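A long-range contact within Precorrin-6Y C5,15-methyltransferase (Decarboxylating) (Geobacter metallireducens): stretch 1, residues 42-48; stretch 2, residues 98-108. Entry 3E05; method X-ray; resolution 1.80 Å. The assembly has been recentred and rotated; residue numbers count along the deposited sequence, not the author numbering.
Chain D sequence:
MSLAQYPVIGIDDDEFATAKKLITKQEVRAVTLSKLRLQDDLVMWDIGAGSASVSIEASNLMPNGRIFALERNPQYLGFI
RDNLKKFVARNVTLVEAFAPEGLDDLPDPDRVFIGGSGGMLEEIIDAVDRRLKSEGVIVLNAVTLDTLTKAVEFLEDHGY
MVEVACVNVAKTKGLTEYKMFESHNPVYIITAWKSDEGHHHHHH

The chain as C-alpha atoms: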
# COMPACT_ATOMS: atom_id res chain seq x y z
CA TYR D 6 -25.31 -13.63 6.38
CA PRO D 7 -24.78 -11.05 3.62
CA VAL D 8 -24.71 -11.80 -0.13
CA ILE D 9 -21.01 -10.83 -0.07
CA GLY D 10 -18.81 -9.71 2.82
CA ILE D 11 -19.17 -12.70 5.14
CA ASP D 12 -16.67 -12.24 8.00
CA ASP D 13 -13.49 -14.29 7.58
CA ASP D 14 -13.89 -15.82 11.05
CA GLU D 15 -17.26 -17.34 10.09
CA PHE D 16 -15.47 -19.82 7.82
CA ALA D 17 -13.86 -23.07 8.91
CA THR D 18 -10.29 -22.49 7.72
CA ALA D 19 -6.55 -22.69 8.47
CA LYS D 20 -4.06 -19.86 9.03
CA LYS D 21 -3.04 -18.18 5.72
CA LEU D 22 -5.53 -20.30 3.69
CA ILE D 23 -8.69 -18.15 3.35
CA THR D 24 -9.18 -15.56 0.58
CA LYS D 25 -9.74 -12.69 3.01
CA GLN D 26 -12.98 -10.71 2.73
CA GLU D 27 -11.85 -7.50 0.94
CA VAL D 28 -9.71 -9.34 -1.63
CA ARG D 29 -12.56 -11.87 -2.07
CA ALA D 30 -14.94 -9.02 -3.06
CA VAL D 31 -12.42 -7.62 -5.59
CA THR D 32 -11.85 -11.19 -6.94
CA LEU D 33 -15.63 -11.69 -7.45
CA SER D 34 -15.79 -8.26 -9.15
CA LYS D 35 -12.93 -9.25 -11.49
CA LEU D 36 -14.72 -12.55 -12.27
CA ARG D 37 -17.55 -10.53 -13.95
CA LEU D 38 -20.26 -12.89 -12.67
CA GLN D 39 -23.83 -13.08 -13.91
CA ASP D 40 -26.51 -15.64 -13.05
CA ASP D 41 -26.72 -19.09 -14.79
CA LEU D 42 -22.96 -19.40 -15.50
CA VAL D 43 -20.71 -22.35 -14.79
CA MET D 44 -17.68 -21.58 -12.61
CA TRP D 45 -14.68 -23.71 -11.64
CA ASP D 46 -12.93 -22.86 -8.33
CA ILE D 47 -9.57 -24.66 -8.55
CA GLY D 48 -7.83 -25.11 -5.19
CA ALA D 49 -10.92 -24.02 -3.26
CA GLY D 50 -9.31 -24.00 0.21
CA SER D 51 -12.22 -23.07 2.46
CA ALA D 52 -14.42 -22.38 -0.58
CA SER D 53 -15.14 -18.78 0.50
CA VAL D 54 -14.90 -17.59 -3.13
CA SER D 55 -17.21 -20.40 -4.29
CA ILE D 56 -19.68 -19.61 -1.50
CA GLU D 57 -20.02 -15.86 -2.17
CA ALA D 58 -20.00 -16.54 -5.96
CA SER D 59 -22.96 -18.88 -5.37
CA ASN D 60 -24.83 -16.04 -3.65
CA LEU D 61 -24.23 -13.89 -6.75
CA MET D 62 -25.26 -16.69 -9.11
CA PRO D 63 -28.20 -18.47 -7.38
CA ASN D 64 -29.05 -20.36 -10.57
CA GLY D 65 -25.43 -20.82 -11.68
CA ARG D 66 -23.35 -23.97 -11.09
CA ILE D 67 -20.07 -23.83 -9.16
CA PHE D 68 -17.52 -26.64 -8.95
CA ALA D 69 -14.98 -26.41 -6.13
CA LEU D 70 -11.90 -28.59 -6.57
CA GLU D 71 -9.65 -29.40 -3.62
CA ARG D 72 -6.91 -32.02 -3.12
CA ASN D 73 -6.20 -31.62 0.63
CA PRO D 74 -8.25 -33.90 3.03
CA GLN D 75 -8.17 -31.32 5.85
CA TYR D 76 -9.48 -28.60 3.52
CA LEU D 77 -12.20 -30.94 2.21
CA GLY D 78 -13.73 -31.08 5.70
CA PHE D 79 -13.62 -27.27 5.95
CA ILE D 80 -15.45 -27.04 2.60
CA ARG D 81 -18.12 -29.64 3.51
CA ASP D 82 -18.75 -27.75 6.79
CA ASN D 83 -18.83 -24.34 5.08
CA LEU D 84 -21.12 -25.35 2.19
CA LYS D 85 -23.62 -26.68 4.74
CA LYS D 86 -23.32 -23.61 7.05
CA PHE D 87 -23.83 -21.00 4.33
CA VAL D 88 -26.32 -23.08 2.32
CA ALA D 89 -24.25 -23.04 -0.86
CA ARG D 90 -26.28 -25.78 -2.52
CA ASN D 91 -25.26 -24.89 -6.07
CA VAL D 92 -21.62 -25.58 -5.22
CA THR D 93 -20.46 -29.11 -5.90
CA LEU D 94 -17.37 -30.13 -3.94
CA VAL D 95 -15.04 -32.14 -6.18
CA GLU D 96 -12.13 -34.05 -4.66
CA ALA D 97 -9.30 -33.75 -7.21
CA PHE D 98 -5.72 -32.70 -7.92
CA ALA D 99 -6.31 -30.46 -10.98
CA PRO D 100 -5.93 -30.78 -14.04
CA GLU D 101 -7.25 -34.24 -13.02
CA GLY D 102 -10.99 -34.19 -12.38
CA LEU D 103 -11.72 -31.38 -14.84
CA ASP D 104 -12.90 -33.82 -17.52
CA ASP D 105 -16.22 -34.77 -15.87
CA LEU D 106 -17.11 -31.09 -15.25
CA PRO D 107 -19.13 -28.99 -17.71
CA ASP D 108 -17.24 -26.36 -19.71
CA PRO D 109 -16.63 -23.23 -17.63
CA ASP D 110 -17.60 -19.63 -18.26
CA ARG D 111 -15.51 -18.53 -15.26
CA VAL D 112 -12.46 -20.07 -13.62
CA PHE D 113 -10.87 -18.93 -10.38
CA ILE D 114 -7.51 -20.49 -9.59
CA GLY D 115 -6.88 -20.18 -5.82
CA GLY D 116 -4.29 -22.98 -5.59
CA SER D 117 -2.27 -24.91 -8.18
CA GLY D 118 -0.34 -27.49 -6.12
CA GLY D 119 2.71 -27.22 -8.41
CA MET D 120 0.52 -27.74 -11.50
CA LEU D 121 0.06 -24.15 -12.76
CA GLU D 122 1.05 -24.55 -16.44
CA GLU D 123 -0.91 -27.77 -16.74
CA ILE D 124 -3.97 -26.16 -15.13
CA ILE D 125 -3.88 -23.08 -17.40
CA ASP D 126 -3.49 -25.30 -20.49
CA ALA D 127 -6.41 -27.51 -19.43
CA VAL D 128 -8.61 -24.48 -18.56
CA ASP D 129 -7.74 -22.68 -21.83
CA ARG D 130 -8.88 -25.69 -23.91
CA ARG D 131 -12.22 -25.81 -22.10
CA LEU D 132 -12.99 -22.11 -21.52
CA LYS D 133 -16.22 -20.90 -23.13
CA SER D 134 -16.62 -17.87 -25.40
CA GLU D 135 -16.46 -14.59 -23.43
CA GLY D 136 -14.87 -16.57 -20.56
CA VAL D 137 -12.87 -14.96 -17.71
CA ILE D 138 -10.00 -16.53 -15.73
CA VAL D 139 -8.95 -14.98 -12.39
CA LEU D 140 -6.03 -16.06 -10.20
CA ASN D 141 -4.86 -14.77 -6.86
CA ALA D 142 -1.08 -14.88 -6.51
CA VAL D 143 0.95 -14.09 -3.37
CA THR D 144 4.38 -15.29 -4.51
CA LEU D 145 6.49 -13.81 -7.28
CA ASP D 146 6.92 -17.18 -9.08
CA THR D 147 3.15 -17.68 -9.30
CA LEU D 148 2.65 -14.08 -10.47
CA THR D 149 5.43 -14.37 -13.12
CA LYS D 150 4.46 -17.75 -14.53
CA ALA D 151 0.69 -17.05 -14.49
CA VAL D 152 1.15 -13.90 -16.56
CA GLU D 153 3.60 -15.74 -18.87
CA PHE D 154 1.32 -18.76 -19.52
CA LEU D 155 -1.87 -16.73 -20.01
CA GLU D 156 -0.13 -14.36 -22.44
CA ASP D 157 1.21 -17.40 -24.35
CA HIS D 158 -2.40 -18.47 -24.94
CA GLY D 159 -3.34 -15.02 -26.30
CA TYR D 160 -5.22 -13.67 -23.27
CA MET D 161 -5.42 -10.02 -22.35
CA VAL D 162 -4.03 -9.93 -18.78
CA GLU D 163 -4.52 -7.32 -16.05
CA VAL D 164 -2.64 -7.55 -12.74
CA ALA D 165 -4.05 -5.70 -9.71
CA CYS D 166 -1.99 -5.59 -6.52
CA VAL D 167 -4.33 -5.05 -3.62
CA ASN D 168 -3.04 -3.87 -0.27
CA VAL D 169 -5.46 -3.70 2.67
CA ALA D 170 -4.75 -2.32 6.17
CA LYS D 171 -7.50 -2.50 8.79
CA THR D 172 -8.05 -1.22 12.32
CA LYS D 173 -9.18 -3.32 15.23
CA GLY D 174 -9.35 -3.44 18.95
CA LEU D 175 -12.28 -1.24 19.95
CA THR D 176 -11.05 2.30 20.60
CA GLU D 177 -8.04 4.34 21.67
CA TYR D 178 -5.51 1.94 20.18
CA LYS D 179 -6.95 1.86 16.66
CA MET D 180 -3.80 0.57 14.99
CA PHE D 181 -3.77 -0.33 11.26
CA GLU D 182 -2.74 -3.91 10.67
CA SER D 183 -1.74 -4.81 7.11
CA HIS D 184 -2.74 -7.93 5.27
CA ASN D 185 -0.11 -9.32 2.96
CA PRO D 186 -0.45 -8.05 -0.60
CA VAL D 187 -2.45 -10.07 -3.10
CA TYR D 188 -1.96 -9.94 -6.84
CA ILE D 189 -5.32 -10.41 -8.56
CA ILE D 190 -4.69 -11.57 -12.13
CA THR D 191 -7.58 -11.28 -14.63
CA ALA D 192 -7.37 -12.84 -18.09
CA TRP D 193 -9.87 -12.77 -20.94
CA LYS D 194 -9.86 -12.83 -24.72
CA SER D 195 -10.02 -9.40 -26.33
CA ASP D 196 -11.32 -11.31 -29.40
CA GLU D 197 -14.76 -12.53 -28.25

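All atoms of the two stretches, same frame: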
# COMPACT_ATOMS: atom_id res chain seq x y z
N LEU D 42 -24.26 -18.99 -14.96
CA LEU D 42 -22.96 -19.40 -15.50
C LEU D 42 -22.39 -20.61 -14.79
O LEU D 42 -22.78 -20.93 -13.67
CB LEU D 42 -21.93 -18.26 -15.44
CG LEU D 42 -22.18 -16.97 -16.23
CD1 LEU D 42 -20.95 -16.09 -16.17
CD2 LEU D 42 -22.55 -17.24 -17.68
N VAL D 43 -21.45 -21.29 -15.43
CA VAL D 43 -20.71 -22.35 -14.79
C VAL D 43 -19.32 -21.84 -14.41
O VAL D 43 -18.61 -21.29 -15.26
CB VAL D 43 -20.60 -23.62 -15.69
CG1 VAL D 43 -19.62 -24.65 -15.09
CG2 VAL D 43 -21.99 -24.25 -15.89
N MET D 44 -18.96 -22.01 -13.14
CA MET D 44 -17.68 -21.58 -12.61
C MET D 44 -16.88 -22.76 -12.05
O MET D 44 -17.43 -23.59 -11.33
CB MET D 44 -17.91 -20.52 -11.53
CG MET D 44 -16.65 -19.99 -10.81
SD MET D 44 -17.08 -18.64 -9.68
CE MET D 44 -15.95 -19.03 -8.37
N TRP D 45 -15.59 -22.83 -12.37
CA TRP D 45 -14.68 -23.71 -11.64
C TRP D 45 -13.87 -22.91 -10.59
O TRP D 45 -13.34 -21.85 -10.91
CB TRP D 45 -13.67 -24.37 -12.59
CG TRP D 45 -14.23 -25.25 -13.69
CD1 TRP D 45 -15.51 -25.72 -13.83
CD2 TRP D 45 -13.48 -25.82 -14.77
NE1 TRP D 45 -15.61 -26.52 -14.96
CE2 TRP D 45 -14.37 -26.61 -15.54
CE3 TRP D 45 -12.14 -25.73 -15.17
CZ2 TRP D 45 -13.96 -27.30 -16.69
CZ3 TRP D 45 -11.73 -26.42 -16.32
CH2 TRP D 45 -12.64 -27.19 -17.06
N ASP D 46 -13.79 -23.43 -9.36
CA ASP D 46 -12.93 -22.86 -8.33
C ASP D 46 -11.85 -23.92 -8.04
O ASP D 46 -12.06 -24.87 -7.28
CB ASP D 46 -13.77 -22.50 -7.09
CG ASP D 46 -12.94 -21.98 -5.91
OD1 ASP D 46 -11.69 -21.85 -5.96
OD2 ASP D 46 -13.59 -21.67 -4.88
N ILE D 47 -10.69 -23.74 -8.68
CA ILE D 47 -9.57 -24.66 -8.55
C ILE D 47 -8.66 -24.34 -7.36
O ILE D 47 -8.08 -23.25 -7.28
CB ILE D 47 -8.75 -24.71 -9.85
CG1 ILE D 47 -9.65 -25.17 -11.01
CG2 ILE D 47 -7.53 -25.65 -9.69
CD1 ILE D 47 -9.07 -24.94 -12.37
N GLY D 48 -8.56 -25.30 -6.44
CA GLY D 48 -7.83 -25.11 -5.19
C GLY D 48 -8.69 -24.29 -4.26
O GLY D 48 -8.28 -23.20 -3.82
N PHE D 98 -7.00 -33.40 -7.81
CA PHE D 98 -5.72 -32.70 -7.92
C PHE D 98 -5.63 -32.21 -9.37
O PHE D 98 -5.05 -32.89 -10.22
CB PHE D 98 -4.57 -33.67 -7.57
CG PHE D 98 -3.18 -33.05 -7.56
CD1 PHE D 98 -2.98 -31.67 -7.51
CD2 PHE D 98 -2.06 -33.88 -7.58
CE1 PHE D 98 -1.69 -31.13 -7.50
CE2 PHE D 98 -0.77 -33.35 -7.56
CZ PHE D 98 -0.58 -31.98 -7.52
N ALA D 99 -6.23 -31.04 -9.63
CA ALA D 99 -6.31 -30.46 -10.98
C ALA D 99 -4.95 -30.38 -11.67
O ALA D 99 -3.95 -30.08 -11.01
CB ALA D 99 -6.97 -29.09 -10.92
N PRO D 100 -4.89 -30.63 -13.01
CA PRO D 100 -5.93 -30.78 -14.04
C PRO D 100 -6.75 -32.08 -14.06
O PRO D 100 -7.68 -32.19 -14.87
CB PRO D 100 -5.15 -30.62 -15.35
CG PRO D 100 -3.78 -31.10 -15.03
CD PRO D 100 -3.53 -30.76 -13.59
N GLU D 101 -6.41 -33.05 -13.20
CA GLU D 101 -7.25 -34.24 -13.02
C GLU D 101 -8.59 -33.84 -12.42
O GLU D 101 -8.65 -32.94 -11.58
CB GLU D 101 -6.58 -35.26 -12.09
CG GLU D 101 -5.28 -35.87 -12.60
CD GLU D 101 -4.75 -36.97 -11.69
OE1 GLU D 101 -4.34 -38.03 -12.21
OE2 GLU D 101 -4.75 -36.78 -10.45
N GLY D 102 -9.66 -34.49 -12.88
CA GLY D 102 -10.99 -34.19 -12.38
C GLY D 102 -11.71 -33.05 -13.07
O GLY D 102 -12.84 -32.73 -12.72
N LEU D 103 -11.06 -32.43 -14.05
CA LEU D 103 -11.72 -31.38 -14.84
C LEU D 103 -12.57 -31.96 -15.95
O LEU D 103 -13.50 -31.31 -16.43
CB LEU D 103 -10.70 -30.40 -15.44
CG LEU D 103 -9.78 -29.58 -14.52
CD1 LEU D 103 -8.85 -28.72 -15.36
CD2 LEU D 103 -10.56 -28.72 -13.55
N ASP D 104 -12.27 -33.20 -16.35
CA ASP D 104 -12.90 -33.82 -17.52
C ASP D 104 -14.40 -34.07 -17.35
O ASP D 104 -15.17 -33.86 -18.28
CB ASP D 104 -12.17 -35.10 -17.91
CG ASP D 104 -10.72 -34.85 -18.31
OD1 ASP D 104 -10.46 -33.86 -19.03
OD2 ASP D 104 -9.85 -35.64 -17.90
N ASP D 105 -14.81 -34.48 -16.15
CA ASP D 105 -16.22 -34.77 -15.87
C ASP D 105 -17.08 -33.52 -15.64
O ASP D 105 -18.31 -33.61 -15.61
CB ASP D 105 -16.33 -35.70 -14.66
CG ASP D 105 -15.99 -37.15 -15.00
OD1 ASP D 105 -15.22 -37.39 -15.96
OD2 ASP D 105 -16.49 -38.06 -14.29
N LEU D 106 -16.42 -32.37 -15.48
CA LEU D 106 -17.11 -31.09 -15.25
C LEU D 106 -17.63 -30.51 -16.56
O LEU D 106 -17.04 -30.75 -17.62
CB LEU D 106 -16.16 -30.10 -14.58
CG LEU D 106 -15.39 -30.52 -13.33
CD1 LEU D 106 -14.43 -29.41 -12.95
CD2 LEU D 106 -16.31 -30.84 -12.17
N PRO D 107 -18.74 -29.74 -16.51
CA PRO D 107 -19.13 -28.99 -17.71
C PRO D 107 -18.14 -27.88 -18.00
O PRO D 107 -17.43 -27.41 -17.09
CB PRO D 107 -20.49 -28.39 -17.34
CG PRO D 107 -20.63 -28.52 -15.91
CD PRO D 107 -19.68 -29.54 -15.39
N ASP D 108 -18.07 -27.48 -19.28
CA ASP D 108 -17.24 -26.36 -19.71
C ASP D 108 -17.53 -25.09 -18.92
O ASP D 108 -18.69 -24.77 -18.64
CB ASP D 108 -17.40 -26.11 -21.21
CG ASP D 108 -16.93 -27.28 -22.05
OD1 ASP D 108 -16.63 -28.35 -21.47
OD2 ASP D 108 -16.86 -27.14 -23.28

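The centre of this contact is the indole of W45, from the strand 43-47. Two leucines of the second stretch lie over one and the same face of it. L106 CD1 sits 3.8 Å from the centroid of the W45 five-membered ring, 14° off the ring normal. L103 CD2 sits 4.1 Å from the centroid of the W45 six-membered ring, 27° off the normal. Both are CH-pi contacts, so each methyl group packs on a ring of its own. The closest carbon atoms agree: W45 CE3 is 3.7 Å from L103 CD2, and W45 CE2 is 3.8 Å from L106 CD1. W45 has the largest area covered by the other stretch.

The alternation of the strand sets the pattern. V43, W45 and I47 point their CA-to-CB bonds toward the second stretch. M44, between V43 and W45, points away and makes no contact. D46 likewise takes no part, and its OD2 is hydrogen-bonded elsewhere in the structure.

I47 extends the apolar patch beyond the tryptophan. I47 CG2 lies 3.7 Å from A99 CB, and I47 CD1 lies 4.2 Å from L103 CD2. The same L103 methyl therefore touches both W45 and I47.

The second stretch reaches these positions through turns, not a regular helix or strand. A cis peptide bond precedes P100, and a type II turn runs from P100 to L103. G102 has phi/psi of 86/0, where a CB would be jammed against the carbonyl O of E101. A type I turn follows from L103 to L106, with a hydrogen bond from L106 N to L103 O at 3.2 Å. Its two end residues, L103 and L106, are the ones that cover the indole. D104 and D105, between them, are exposed and leave the strand untouched.

At the other end of the strand, V43 packs on P107 and D108. V43 CG1 is 4.1 Å from P107 CG, and it also lies 3.7 Å from the backbone atom D108 O. The D108 side chain itself points away at its CA-to-CB bond, and its OD1 is hydrogen-bonded elsewhere in the structure.

The polar edge is a single hydrogen bond. W45 NE1 donates to P107 O at 2.9 Å, with an N-H...O angle of 141°. The distance is normal, but the bond is bent. The acceptor lies at the ring edge, near the ring plane, where the indole N-H points. The bond thus satisfies the one polar group of a buried side chain and ties the strand to the backbone just after L106.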